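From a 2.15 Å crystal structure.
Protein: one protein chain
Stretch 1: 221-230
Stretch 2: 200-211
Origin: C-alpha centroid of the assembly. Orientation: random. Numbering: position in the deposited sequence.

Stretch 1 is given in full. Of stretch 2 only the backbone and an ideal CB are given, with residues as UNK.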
# COMPACT_ATOMS: atom_id res chain seq x y z
N LYS A 221 7.00 -17.75 -19.81
CA LYS A 221 8.36 -17.20 -19.60
C LYS A 221 8.33 -15.82 -18.92
O LYS A 221 9.34 -15.10 -18.91
CB LYS A 221 9.15 -17.12 -20.92
CG LYS A 221 8.62 -16.14 -21.97
CD LYS A 221 9.65 -15.84 -23.06
CE LYS A 221 10.13 -17.08 -23.82
NZ LYS A 221 9.03 -17.76 -24.56
N TYR A 222 7.19 -15.46 -18.33
CA TYR A 222 7.07 -14.16 -17.67
C TYR A 222 7.90 -14.08 -16.39
O TYR A 222 8.67 -13.14 -16.21
CB TYR A 222 5.61 -13.83 -17.35
CG TYR A 222 5.48 -12.62 -16.46
CD1 TYR A 222 5.88 -11.36 -16.91
CD2 TYR A 222 4.97 -12.73 -15.17
CE1 TYR A 222 5.79 -10.25 -16.09
CE2 TYR A 222 4.87 -11.62 -14.35
CZ TYR A 222 5.27 -10.39 -14.82
OH TYR A 222 5.16 -9.30 -13.99
N GLU A 223 7.74 -15.05 -15.49
CA GLU A 223 8.49 -15.02 -14.24
C GLU A 223 10.01 -15.02 -14.44
O GLU A 223 10.74 -14.49 -13.62
CB GLU A 223 8.05 -16.14 -13.29
CG GLU A 223 6.61 -15.98 -12.83
CD GLU A 223 6.25 -16.85 -11.63
OE1 GLU A 223 7.16 -17.30 -10.90
OE2 GLU A 223 5.04 -17.07 -11.41
N ARG A 224 10.45 -15.55 -15.57
CA ARG A 224 11.87 -15.58 -15.92
C ARG A 224 12.44 -14.17 -16.15
O ARG A 224 13.64 -13.95 -15.95
CB ARG A 224 12.07 -16.42 -17.18
CG ARG A 224 13.43 -17.07 -17.33
CD ARG A 224 13.48 -17.87 -18.63
NE ARG A 224 14.21 -19.13 -18.50
CZ ARG A 224 13.71 -20.24 -17.94
NH1 ARG A 224 14.44 -21.35 -17.89
NH2 ARG A 224 12.48 -20.24 -17.40
N SER A 225 11.59 -13.23 -16.56
CA SER A 225 12.02 -11.85 -16.87
C SER A 225 12.15 -10.93 -15.66
O SER A 225 12.85 -9.92 -15.74
CB SER A 225 11.03 -11.21 -17.86
OG SER A 225 9.74 -11.11 -17.28
N ILE A 226 11.48 -11.27 -14.56
CA ILE A 226 11.51 -10.47 -13.34
C ILE A 226 12.89 -10.58 -12.67
O ILE A 226 13.29 -11.66 -12.23
CB ILE A 226 10.41 -10.90 -12.34
CG1 ILE A 226 9.03 -10.73 -12.99
CG2 ILE A 226 10.48 -10.08 -11.06
CD1 ILE A 226 7.90 -11.31 -12.18
N LYS A 227 13.61 -9.47 -12.61
CA LYS A 227 14.95 -9.44 -12.03
C LYS A 227 14.84 -9.01 -10.57
O LYS A 227 14.10 -8.09 -10.24
CB LYS A 227 15.87 -8.51 -12.83
CG LYS A 227 15.96 -8.87 -14.32
CD LYS A 227 16.86 -7.90 -15.09
CE LYS A 227 16.77 -8.10 -16.60
NZ LYS A 227 17.26 -9.43 -17.06
N ASP A 228 15.59 -9.70 -9.71
CA ASP A 228 15.59 -9.41 -8.28
C ASP A 228 16.34 -8.15 -7.94
O ASP A 228 17.18 -7.70 -8.71
CB ASP A 228 16.27 -10.56 -7.53
CG ASP A 228 15.63 -11.90 -7.81
OD1 ASP A 228 14.39 -11.94 -7.87
OD2 ASP A 228 16.38 -12.89 -7.96
N TYR A 229 16.01 -7.58 -6.79
CA TYR A 229 16.72 -6.41 -6.26
C TYR A 229 17.96 -6.94 -5.51
O TYR A 229 17.88 -8.03 -4.93
CB TYR A 229 15.88 -5.67 -5.22
CG TYR A 229 14.61 -4.96 -5.69
CD1 TYR A 229 14.67 -3.93 -6.63
CD2 TYR A 229 13.38 -5.22 -5.06
CE1 TYR A 229 13.52 -3.25 -7.00
CE2 TYR A 229 12.24 -4.54 -5.42
CZ TYR A 229 12.31 -3.55 -6.38
OH TYR A 229 11.15 -2.87 -6.74
N ASP A 230 19.06 -6.19 -5.51
CA ASP A 230 20.27 -6.60 -4.73
C ASP A 230 20.01 -6.47 -3.23
O ASP A 230 20.07 -5.37 -2.69
CB ASP A 230 21.53 -5.79 -5.10
CG ASP A 230 22.42 -6.49 -6.13
OD1 ASP A 230 21.93 -7.31 -6.96
OD2 ASP A 230 23.64 -6.21 -6.10
N UNK A 200 5.84 3.71 -11.33
CA UNK A 200 7.10 3.48 -12.03
C UNK A 200 7.83 2.30 -11.41
O UNK A 200 8.33 1.45 -12.13
CB UNK A 200 7.98 4.73 -11.99
N UNK A 201 7.85 2.24 -10.08
CA UNK A 201 8.50 1.13 -9.38
C UNK A 201 7.87 -0.22 -9.75
O UNK A 201 8.58 -1.21 -9.94
CB UNK A 201 8.42 1.35 -7.87
N UNK A 202 6.55 -0.26 -9.81
CA UNK A 202 5.84 -1.49 -10.16
C UNK A 202 6.14 -1.89 -11.62
O UNK A 202 6.44 -3.05 -11.91
CB UNK A 202 4.33 -1.31 -9.95
N UNK A 203 6.06 -0.92 -12.52
CA UNK A 203 6.29 -1.17 -13.94
C UNK A 203 7.68 -1.72 -14.20
O UNK A 203 7.84 -2.70 -14.94
CB UNK A 203 6.08 0.12 -14.74
N UNK A 204 8.67 -1.10 -13.59
CA UNK A 204 10.05 -1.50 -13.75
C UNK A 204 10.32 -2.92 -13.23
O UNK A 204 10.78 -3.78 -13.97
CB UNK A 204 10.96 -0.50 -13.03
N UNK A 205 10.01 -3.15 -11.96
CA UNK A 205 10.30 -4.42 -11.33
C UNK A 205 9.53 -5.60 -11.93
O UNK A 205 10.11 -6.67 -12.12
CB UNK A 205 9.99 -4.32 -9.83
N UNK A 206 8.25 -5.42 -12.23
CA UNK A 206 7.47 -6.51 -12.81
C UNK A 206 7.55 -6.59 -14.34
O UNK A 206 6.86 -7.41 -14.95
CB UNK A 206 6.01 -6.36 -12.39
N UNK A 207 8.41 -5.77 -14.95
CA UNK A 207 8.67 -5.76 -16.39
C UNK A 207 7.37 -5.69 -17.19
O UNK A 207 7.16 -6.45 -18.16
CB UNK A 207 9.47 -7.00 -16.79
N UNK A 208 6.52 -4.74 -16.81
CA UNK A 208 5.22 -4.61 -17.43
C UNK A 208 5.21 -4.01 -18.85
O UNK A 208 4.18 -4.09 -19.53
CB UNK A 208 4.34 -3.75 -16.52
N UNK A 209 6.32 -3.42 -19.31
CA UNK A 209 6.37 -2.89 -20.68
C UNK A 209 6.29 -4.01 -21.72
O UNK A 209 5.90 -3.78 -22.86
CB UNK A 209 7.65 -2.08 -20.89
N UNK A 210 6.64 -5.23 -21.31
CA UNK A 210 6.60 -6.36 -22.23
C UNK A 210 5.16 -6.64 -22.71
O UNK A 210 4.95 -7.47 -23.58
CB UNK A 210 7.19 -7.60 -21.56
N UNK A 211 4.18 -5.94 -22.13
CA UNK A 211 2.77 -6.07 -22.52
C UNK A 211 2.26 -4.84 -23.30
O UNK A 211 1.06 -4.74 -23.60
CB UNK A 211 1.91 -6.28 -21.27

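Position 200 opens the stretch in helical geometry, with nothing of stretch 1 within reach, so this contact sets no preference; it is Asn-200. At 201 the CB points sideways, 5.1 Å from Tyr-229 OH, and a small residue, polar or not, would suit. It is Ser-201, whose OG stays 3.8 Å from Tyr-229 OH; the firmer link is water 1, which donates to Ser-201 O (3.0 Å) and lies 2.7 Å from Tyr-229 OH.

Positions 202, pointing away, 203, out of reach, and 204, pointing sideways into space that stretch 1 does not fill, leave the choice open; they are Ile-202, Ile-203 and a fully extended Lys-204.

At 205 the CB lies 3.6 Å from Tyr-229 OH, and beyond it a slot opens between the Tyr-229 ring and Ile-226. A flat side chain fits best, and an aromatic or a planar amide could be considered. His-205 takes it with chi1 t. Its ring makes an offset stack on Tyr-229, centroids 4.4 Å apart and planes at 18°, while Ile-226 CG2 covers the opposite face. The backbone contributes too: water 2 donates to both His-205 O (2.7 Å) and Lys-227 O (2.9 Å), tying the two stretches together.

At 206 the backbone leaves helical angles, and its carbonyl O sits 2.7 Å from Tyr-222 OH, which donates to it. Any residue supplies that acceptor; the CB, 5.3 Å from Ile-226 CD1, favours an apolar or aromatic group. Tyr-206 meets that methyl at its ring edge, CD1 to Ile-226 CD1 being 4.0 Å.

Position 207 has positive phi and psi (51/49), which glycine, asparagine or aspartate tolerate readily, yet its CB points toward Ser-225, 4.1 Å from OG, so a side chain has something to cover. Gln-207 packs CG 3.5 Å from Ser-225 O, and its NE2 makes a weak 3.4 Å bond to water 2.

Position 208 points away and stretch 1 asks little of it, though a branched apolar chain could turn its end back; Leu-208 does, CD2 lying 3.9 Å from Tyr-222 OH. Position 209 is out of reach: Thr-209.

Position 210 points toward stretch 1 from a distance, so a long polar chain is needed to reach Ser-225 OG, whose own proton goes to Tyr-222 O (2.5 Å). Gln-210 NE2 donates to Ser-225 OG (3.1 Å) and to Gln-207 O (3.0 Å), bracing the turn.

Position 211 also points toward stretch 1, and a large apolar group could reach the Tyr-222 ring. Phe-211 does, CZ lying 3.8 Å from Tyr-222 CD1, with the ring planes oblique at 46°.

Stretch 2 (200-211) NSIIKHYQLTQF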
# COMPACT_ATOMS: atom_id res chain seq x y z
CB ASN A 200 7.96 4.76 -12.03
CG ASN A 200 7.32 5.90 -12.81
OD1 ASN A 200 6.44 5.68 -13.64
ND2 ASN A 200 7.76 7.12 -12.55
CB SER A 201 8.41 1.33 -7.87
OG SER A 201 9.01 0.24 -7.19
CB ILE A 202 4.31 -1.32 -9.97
CG1 ILE A 202 3.99 -1.09 -8.49
CG2 ILE A 202 3.57 -2.56 -10.47
CD1 ILE A 202 2.56 -0.64 -8.20
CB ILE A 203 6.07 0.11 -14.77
CG1 ILE A 203 4.58 0.52 -14.70
CG2 ILE A 203 6.49 -0.10 -16.22
CD1 ILE A 203 4.29 1.89 -15.25
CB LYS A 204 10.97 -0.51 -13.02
CG LYS A 204 12.45 -0.83 -13.11
CD LYS A 204 13.26 0.24 -12.41
CE LYS A 204 14.74 -0.11 -12.40
NZ LYS A 204 15.52 0.87 -11.60
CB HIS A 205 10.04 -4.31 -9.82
CG HIS A 205 10.45 -5.54 -9.06
ND1 HIS A 205 9.54 -6.44 -8.57
CD2 HIS A 205 11.67 -6.03 -8.76
CE1 HIS A 205 10.18 -7.43 -7.98
NE2 HIS A 205 11.48 -7.21 -8.08
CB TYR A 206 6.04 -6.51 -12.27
CG TYR A 206 6.00 -6.88 -10.80
CD1 TYR A 206 6.19 -8.19 -10.40
CD2 TYR A 206 5.78 -5.91 -9.81
CE1 TYR A 206 6.17 -8.54 -9.05
CE2 TYR A 206 5.75 -6.26 -8.46
CZ TYR A 206 5.95 -7.58 -8.09
OH TYR A 206 5.93 -7.96 -6.77
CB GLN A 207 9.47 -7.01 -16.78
CG GLN A 207 10.82 -7.15 -16.10
CD GLN A 207 11.88 -6.15 -16.56
OE1 GLN A 207 11.87 -5.67 -17.69
NE2 GLN A 207 12.83 -5.88 -15.69
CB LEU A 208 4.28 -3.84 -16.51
CG LEU A 208 4.13 -4.39 -15.08
CD1 LEU A 208 3.17 -3.52 -14.28
CD2 LEU A 208 3.67 -5.84 -15.09
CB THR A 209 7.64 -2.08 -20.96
OG1 THR A 209 8.80 -2.89 -20.69
CG2 THR A 209 7.68 -0.82 -20.11
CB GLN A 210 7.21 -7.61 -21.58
CG GLN A 210 6.30 -8.36 -20.61
CD GLN A 210 7.01 -9.52 -19.94
OE1 GLN A 210 6.80 -10.68 -20.31
NE2 GLN A 210 7.89 -9.22 -18.98
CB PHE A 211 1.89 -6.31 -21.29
CG PHE A 211 2.33 -7.48 -20.45
CD1 PHE A 211 2.22 -8.78 -20.93
CD2 PHE A 211 2.86 -7.28 -19.18
CE1 PHE A 211 2.63 -9.86 -20.17
CE2 PHE A 211 3.26 -8.36 -18.40
CZ PHE A 211 3.15 -9.65 -18.90
O HOH W 1 11.34 -1.14 -8.81
O HOH W 2 12.81 -6.72 -12.40
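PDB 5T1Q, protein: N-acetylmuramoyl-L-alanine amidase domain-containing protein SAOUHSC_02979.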